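Local coordinates for protein collectin placenta 1 (Mus musculus, PDB 2OX9) that binds galactose- and fucose-containing glycans such as Lewis(x) through a calcium-dependent C-type lectin carbohydrate-recognition domain of a scavenger receptor, at residues V41-R46 / W75-G80; G65-E70 / E104-L109. All blocks are in the same frame, centred on the assembly; numbering follows the deposited sequence.

Contact 1. Residues V41-R46 / W75-G80. With CA (calcium ion), chain L.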
loop_
_atom_site.group_PDB
_atom_site.type_symbol
_atom_site.label_atom_id
_atom_site.label_comp_id
_atom_site.label_asym_id
_atom_site.label_seq_id
_atom_site.Cartn_x
_atom_site.Cartn_y
_atom_site.Cartn_z
ATOM N N VAL A 41 1.587 -3.397 3.414
ATOM C CA VAL A 41 2.087 -4.294 2.378
ATOM C C VAL A 41 3.171 -3.809 1.399
ATOM O O VAL A 41 3.109 -2.696 0.849
ATOM C CB VAL A 41 0.889 -4.868 1.541
ATOM C CG1 VAL A 41 0.416 -3.830 0.510
ATOM C CG2 VAL A 41 1.301 -6.161 0.865
ATOM N N PHE A 42 4.174 -4.659 1.207
ATOM C CA PHE A 42 5.257 -4.406 0.252
ATOM C C PHE A 42 4.971 -5.379 -0.891
ATOM O O PHE A 42 4.967 -6.591 -0.692
ATOM C CB PHE A 42 6.634 -4.743 0.843
ATOM C CG PHE A 42 7.021 -3.907 2.036
ATOM C CD1 PHE A 42 8.131 -4.258 2.804
ATOM C CD2 PHE A 42 6.282 -2.787 2.401
ATOM C CE1 PHE A 42 8.496 -3.513 3.911
ATOM C CE2 PHE A 42 6.644 -2.031 3.515
ATOM C CZ PHE A 42 7.757 -2.399 4.272
ATOM N N ILE A 43 4.732 -4.857 -2.083
ATOM C CA ILE A 43 4.429 -5.718 -3.226
ATOM C C ILE A 43 5.708 -5.878 -4.045
ATOM O O ILE A 43 6.106 -4.965 -4.765
ATOM C CB ILE A 43 3.303 -5.096 -4.073
ATOM C CG1 ILE A 43 2.089 -4.819 -3.172
ATOM C CG2 ILE A 43 2.915 -6.037 -5.216
ATOM C CD1 ILE A 43 0.937 -4.127 -3.878
ATOM N N ASN A 44 6.333 -7.051 -3.928
ATOM C CA ASN A 44 7.604 -7.338 -4.587
ATOM C C ASN A 44 7.585 -8.126 -5.900
ATOM O O ASN A 44 8.643 -8.365 -6.477
ATOM C CB ASN A 44 8.526 -8.082 -3.612
ATOM C CG ASN A 44 8.411 -7.577 -2.186
ATOM O OD1 ASN A 44 7.490 -7.944 -1.445
ATOM N ND2 ASN A 44 9.346 -6.722 -1.794
ATOM N N SER A 45 6.417 -8.539 -6.374
ATOM C CA SER A 45 6.370 -9.312 -7.613
ATOM C C SER A 45 5.003 -9.281 -8.275
ATOM O O SER A 45 4.012 -8.904 -7.646
ATOM C CB SER A 45 6.752 -10.763 -7.326
ATOM O OG SER A 45 5.782 -11.393 -6.503
ATOM N N ARG A 46 4.943 -9.688 -9.543
ATOM C CA ARG A 46 3.665 -9.692 -10.243
ATOM C C ARG A 46 2.718 -10.743 -9.655
ATOM O O ARG A 46 1.505 -10.550 -9.660
ATOM C CB ARG A 46 3.857 -9.942 -11.746
ATOM C CG ARG A 46 4.586 -11.226 -12.092
ATOM C CD ARG A 46 4.605 -11.447 -13.602
ATOM N NE ARG A 46 5.338 -12.657 -13.972
ATOM C CZ ARG A 46 5.366 -13.163 -15.203
ATOM N NH1 ARG A 46 4.698 -12.565 -16.184
ATOM N NH2 ARG A 46 6.058 -14.270 -15.455
ATOM N N TRP A 75 10.664 6.749 -4.776
ATOM C CA TRP A 75 9.761 5.840 -4.081
ATOM C C TRP A 75 10.448 4.652 -3.421
ATOM O O TRP A 75 11.233 3.958 -4.049
ATOM C CB TRP A 75 8.675 5.349 -5.054
ATOM C CG TRP A 75 7.736 6.437 -5.471
ATOM C CD1 TRP A 75 7.897 7.309 -6.513
ATOM C CD2 TRP A 75 6.504 6.798 -4.832
ATOM N NE1 TRP A 75 6.840 8.188 -6.559
ATOM C CE2 TRP A 75 5.972 7.898 -5.541
ATOM C CE3 TRP A 75 5.798 6.298 -3.728
ATOM C CZ2 TRP A 75 4.765 8.507 -5.182
ATOM C CZ3 TRP A 75 4.602 6.904 -3.372
ATOM C CH2 TRP A 75 4.096 8.000 -4.100
ATOM N N LYS A 76 10.139 4.423 -2.147
ATOM C CA LYS A 76 10.733 3.323 -1.399
ATOM C C LYS A 76 9.692 2.720 -0.479
ATOM O O LYS A 76 8.739 3.385 -0.092
ATOM C CB LYS A 76 11.887 3.815 -0.513
ATOM C CG LYS A 76 12.958 4.633 -1.206
ATOM C CD LYS A 76 13.923 5.188 -0.165
ATOM C CE LYS A 76 15.046 5.982 -0.805
ATOM N NZ LYS A 76 16.012 6.470 0.226
ATOM N N TRP A 77 9.895 1.462 -0.117
ATOM C CA TRP A 77 8.989 0.782 0.799
ATOM C C TRP A 77 9.355 1.262 2.203
ATOM O O TRP A 77 10.453 1.783 2.427
ATOM C CB TRP A 77 9.150 -0.732 0.674
ATOM C CG TRP A 77 8.761 -1.248 -0.688
ATOM C CD1 TRP A 77 9.605 -1.654 -1.690
ATOM C CD2 TRP A 77 7.434 -1.361 -1.215
ATOM N NE1 TRP A 77 8.884 -2.008 -2.805
ATOM C CE2 TRP A 77 7.550 -1.838 -2.542
ATOM C CE3 TRP A 77 6.156 -1.103 -0.695
ATOM C CZ2 TRP A 77 6.434 -2.063 -3.355
ATOM C CZ3 TRP A 77 5.045 -1.326 -1.506
ATOM C CH2 TRP A 77 5.196 -1.802 -2.823
ATOM N N LEU A 78 8.440 1.105 3.144
ATOM C CA LEU A 78 8.672 1.559 4.501
ATOM C C LEU A 78 9.973 1.078 5.131
ATOM O O LEU A 78 10.539 1.759 5.995
ATOM C CB LEU A 78 7.497 1.153 5.378
ATOM C CG LEU A 78 6.201 1.856 4.987
ATOM C CD1 LEU A 78 5.115 1.478 5.974
ATOM C CD2 LEU A 78 6.415 3.358 4.986
ATOM N N ASP A 79 10.450 -0.083 4.699
ATOM C CA ASP A 79 11.681 -0.641 5.240
ATOM C C ASP A 79 12.908 -0.064 4.537
ATOM O O ASP A 79 14.005 -0.604 4.648
ATOM C CB ASP A 79 11.672 -2.161 5.105
ATOM C CG ASP A 79 11.919 -2.624 3.684
ATOM O OD1 ASP A 79 11.785 -1.810 2.743
ATOM O OD2 ASP A 79 12.243 -3.817 3.514
ATOM N N GLY A 80 12.707 1.029 3.808
ATOM C CA GLY A 80 13.807 1.676 3.117
ATOM C C GLY A 80 14.217 1.107 1.773
ATOM O O GLY A 80 15.029 1.714 1.077
HETATM CA CA CA L . 5.568 -8.625 0.174
HETATM O O HOH W 1 6.635 -10.592 0.202
HETATM O O HOH W 2 7.400 -7.944 1.518
#

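Contact 2. Residues G65-E70 / E104-L109. With CA (calcium ion), chain I; CA (calcium ion), chain J; CA (calcium ion), chain K; GAL (beta-D-galactopyranose), chain E.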
loop_
_atom_site.group_PDB
_atom_site.type_symbol
_atom_site.label_atom_id
_atom_site.label_comp_id
_atom_site.label_asym_id
_atom_site.label_seq_id
_atom_site.Cartn_x
_atom_site.Cartn_y
_atom_site.Cartn_z
ATOM N N GLY A 65 2.659 -0.045 1.518
ATOM C CA GLY A 65 3.794 0.583 2.191
ATOM C C GLY A 65 4.843 1.263 1.329
ATOM O O GLY A 65 6.039 0.985 1.479
ATOM N N LEU A 66 4.401 2.178 0.467
ATOM C CA LEU A 66 5.284 2.886 -0.457
ATOM C C LEU A 66 5.073 4.398 -0.419
ATOM O O LEU A 66 3.939 4.866 -0.535
ATOM C CB LEU A 66 5.007 2.401 -1.879
ATOM C CG LEU A 66 5.990 2.844 -2.950
ATOM C CD1 LEU A 66 7.277 2.065 -2.731
ATOM C CD2 LEU A 66 5.445 2.570 -4.348
ATOM N N THR A 67 6.158 5.163 -0.286
ATOM C CA THR A 67 6.052 6.624 -0.253
ATOM C C THR A 67 7.287 7.284 -0.858
ATOM O O THR A 67 8.321 6.631 -1.069
ATOM C CB THR A 67 5.932 7.184 1.190
ATOM O OG1 THR A 67 7.198 7.079 1.848
ATOM C CG2 THR A 67 4.895 6.424 1.995
ATOM N N ASP A 68 7.175 8.581 -1.132
ATOM C CA ASP A 68 8.295 9.348 -1.672
ATOM C C ASP A 68 8.359 10.670 -0.904
ATOM O O ASP A 68 8.659 11.728 -1.465
ATOM C CB ASP A 68 8.127 9.570 -3.191
ATOM C CG ASP A 68 7.059 10.593 -3.534
ATOM O OD1 ASP A 68 6.129 10.785 -2.735
ATOM O OD2 ASP A 68 7.136 11.199 -4.623
ATOM N N SER A 69 8.065 10.586 0.393
ATOM C CA SER A 69 8.082 11.743 1.285
ATOM C C SER A 69 9.503 12.190 1.589
ATOM O O SER A 69 9.764 13.381 1.734
ATOM C CB SER A 69 7.387 11.416 2.610
ATOM O OG SER A 69 6.014 11.131 2.418
ATOM N N GLU A 70 10.412 11.225 1.700
ATOM C CA GLU A 70 11.811 11.511 2.000
ATOM C C GLU A 70 12.406 12.394 0.909
ATOM O O GLU A 70 13.079 13.386 1.194
ATOM C CB GLU A 70 12.607 10.205 2.095
ATOM C CG GLU A 70 13.590 10.149 3.257
ATOM C CD GLU A 70 14.554 8.970 3.166
ATOM O OE1 GLU A 70 14.092 7.812 3.044
ATOM O OE2 GLU A 70 15.783 9.206 3.222
ATOM N N GLU A 104 1.488 14.482 -3.664
ATOM C CA GLU A 104 1.041 13.133 -3.327
ATOM C C GLU A 104 2.284 12.293 -3.077
ATOM O O GLU A 104 3.064 12.038 -3.990
ATOM C CB GLU A 104 0.213 12.551 -4.480
ATOM C CG GLU A 104 -1.003 13.416 -4.835
ATOM C CD GLU A 104 -1.919 12.772 -5.866
ATOM O OE1 GLU A 104 -1.478 12.561 -7.013
ATOM O OE2 GLU A 104 -3.084 12.478 -5.527
ATOM N N ASP A 105 2.458 11.854 -1.839
ATOM C CA ASP A 105 3.642 11.090 -1.485
ATOM C C ASP A 105 3.365 9.719 -0.875
ATOM O O ASP A 105 4.265 9.094 -0.308
ATOM C CB ASP A 105 4.496 11.908 -0.512
ATOM C CG ASP A 105 4.866 13.279 -1.062
ATOM O OD1 ASP A 105 4.619 13.539 -2.264
ATOM O OD2 ASP A 105 5.415 14.096 -0.284
ATOM N N CYS A 106 2.126 9.257 -0.999
ATOM C CA CYS A 106 1.719 7.971 -0.444
ATOM C C CYS A 106 1.061 7.137 -1.544
ATOM O O CYS A 106 0.252 7.650 -2.303
ATOM C CB CYS A 106 0.766 8.218 0.735
ATOM S SG CYS A 106 1.657 8.816 2.221
ATOM N N ALA A 107 1.417 5.857 -1.634
ATOM C CA ALA A 107 0.877 4.998 -2.680
ATOM C C ALA A 107 -0.259 4.095 -2.230
ATOM O O ALA A 107 -0.310 3.674 -1.073
ATOM C CB ALA A 107 1.992 4.148 -3.285
ATOM N N GLY A 108 -1.143 3.785 -3.180
ATOM C CA GLY A 108 -2.279 2.921 -2.922
ATOM C C GLY A 108 -2.795 2.248 -4.181
ATOM O O GLY A 108 -2.517 2.688 -5.302
ATOM N N LEU A 109 -3.549 1.167 -3.987
ATOM C CA LEU A 109 -4.116 0.395 -5.086
ATOM C C LEU A 109 -5.490 0.930 -5.500
ATOM O O LEU A 109 -6.371 1.128 -4.656
ATOM C CB LEU A 109 -4.254 -1.081 -4.663
ATOM C CG LEU A 109 -2.997 -1.756 -4.092
ATOM C CD1 LEU A 109 -3.280 -3.185 -3.683
ATOM C CD2 LEU A 109 -1.911 -1.730 -5.130
HETATM CA CA CA I . 5.233 12.661 -4.426
HETATM CA CA CA J . -1.901 10.529 -8.255
HETATM CA CA CA K . 6.138 15.458 -2.018
HETATM C C1 GAL E . -7.254 11.235 -9.037
HETATM C C2 GAL E . -6.154 10.577 -8.210
HETATM C C3 GAL E . -5.058 11.591 -7.871
HETATM C C4 GAL E . -4.562 12.301 -9.135
HETATM C C5 GAL E . -5.745 12.866 -9.936
HETATM C C6 GAL E . -5.314 13.459 -11.264
HETATM O O2 GAL E . -6.709 10.066 -7.009
HETATM O O3 GAL E . -3.974 10.915 -7.258
HETATM O O4 GAL E . -3.830 11.388 -9.936
HETATM O O5 GAL E . -6.698 11.818 -10.227
HETATM O O6 GAL E . -6.346 14.254 -11.831
HETATM O O HOH W 3 8.041 14.641 -1.564
HETATM O O HOH W 4 5.223 13.811 2.244
HETATM O O HOH W 5 4.089 11.979 -6.705
HETATM O O HOH W 6 6.666 17.471 -3.425
#

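Contact 1. Residues V41-R46 / W75-G80
F42 and W77 carry this contact, each laying an aliphatic carbon on the ring of the other. W77 CB sits over the centre of the F42 ring, 3.9 Å from its centroid. In return F42 CA lies over the six-membered ring of W77, 3.8 Å from that centroid and offset toward the rim. The two side chains slide past each other in opposite directions. Their rings meet obliquely, with planes 40° apart. In both residues CG stands anti to the carbonyl carbon and beside the backbone N (chi1 -63° in F42). With both so placed, the F42 ring takes W77 CB on its face while the indole lies against F42 CA. The far end of the indole reaches the backbone of 41-46: W77 CH2 comes to 3.2 Å from I43 N, which lies over the ring face. I43 CB touches the same CH2.

This is the side of the C-type lectin fold where the loop between strand 39-40 and helix 46-54 meets the start of the long loop region. Loop 41-46 also holds a calcium ion, well apart from the sugar site. F42 O binds it at 2.3 Å and N44 OD1 at 2.6 Å. Two waters, E48 and E129 are further ligands.

The outer end of the F42 ring meets the type I turn from W77 to G80. L78 CB touches F42 CZ at 3.7 Å, the two side chains crossing at about a right angle. D79 CG approaches F42 CE1 at 3.5 Å, with the carboxylate plane 49° from the ring. D79 OD1 is hydrogen-bonded to S81 N.

Contact 2. Residues G65-E70 / E104-L109
L66 to S69 runs antiparallel to E104-A107, with T67 and C106 as a non-hydrogen-bonded pair, and backbone bonds A107 N to L66 O (2.9 Å) and D68 N to D105 O (3.1 Å) on either side of it. D105 and C106 both face F118, a classic beta bulge.

L66 CB packs on A107 CB at 3.8 Å. T67 CG2 reaches C106 SG, which is in a disulfide with C120. T67 and C106 share the sheet face that F26 touches.

D68 and D105 cross at about a right angle, with carboxylate planes 83° apart. One calcium ion joins them. D68 grips it with both oxygens, OD2 being the nearer at 2.4 Å, while D105 gives OD1. The D68 carboxylate also has a polar partner in S73. E104 O, a water, E72 and N95 also bind the ion. D105 OD1 bridges to a second calcium ion, which D105 OD2 binds at 2.3 Å. A water links D105 OD2 to S69 OG.

The CA-CB bond of E104 points away from 65-70. The side chain is extended beyond CG (chi2 -173°), and OE1 binds a third calcium ion at 2.4 Å. W96 is a further polar partner of this carboxylate. Galactose O3 and O4 bind the third ion too, as sugar hydroxyls do in C-type lectins, and E104 OE2 lies 2.5 Å from O3. E104 thus serves two calcium ions, one through its backbone and one through its carboxylate. The calcium charges probably offset the repulsion between these acidic groups, and the shared residue ties the sugar site to the neighbouring metal pair.

Contacts 1 and 2 lie side by side within the C-type lectin domain, their centres about 10 Å apart. Their segments alternate along the chain: 41-46, 65-70, 75-80, then 104-109. Strands 66-67 and 76-77 pair in a small antiparallel sheet, so each contact supplies one strand of it. G65 makes a further join, with probable backbone hydrogen bonds from its N to V41 O and from L78 N to its O. K76 O also packs against L66 CD1. Contact 1 carries a calcium ion on the far side from the sugar, whereas contact 2 carries the calcium cluster and the galactose. Backbone bonds thus run from the loop at the remote calcium through G65 to the strand that pairs with 104-109.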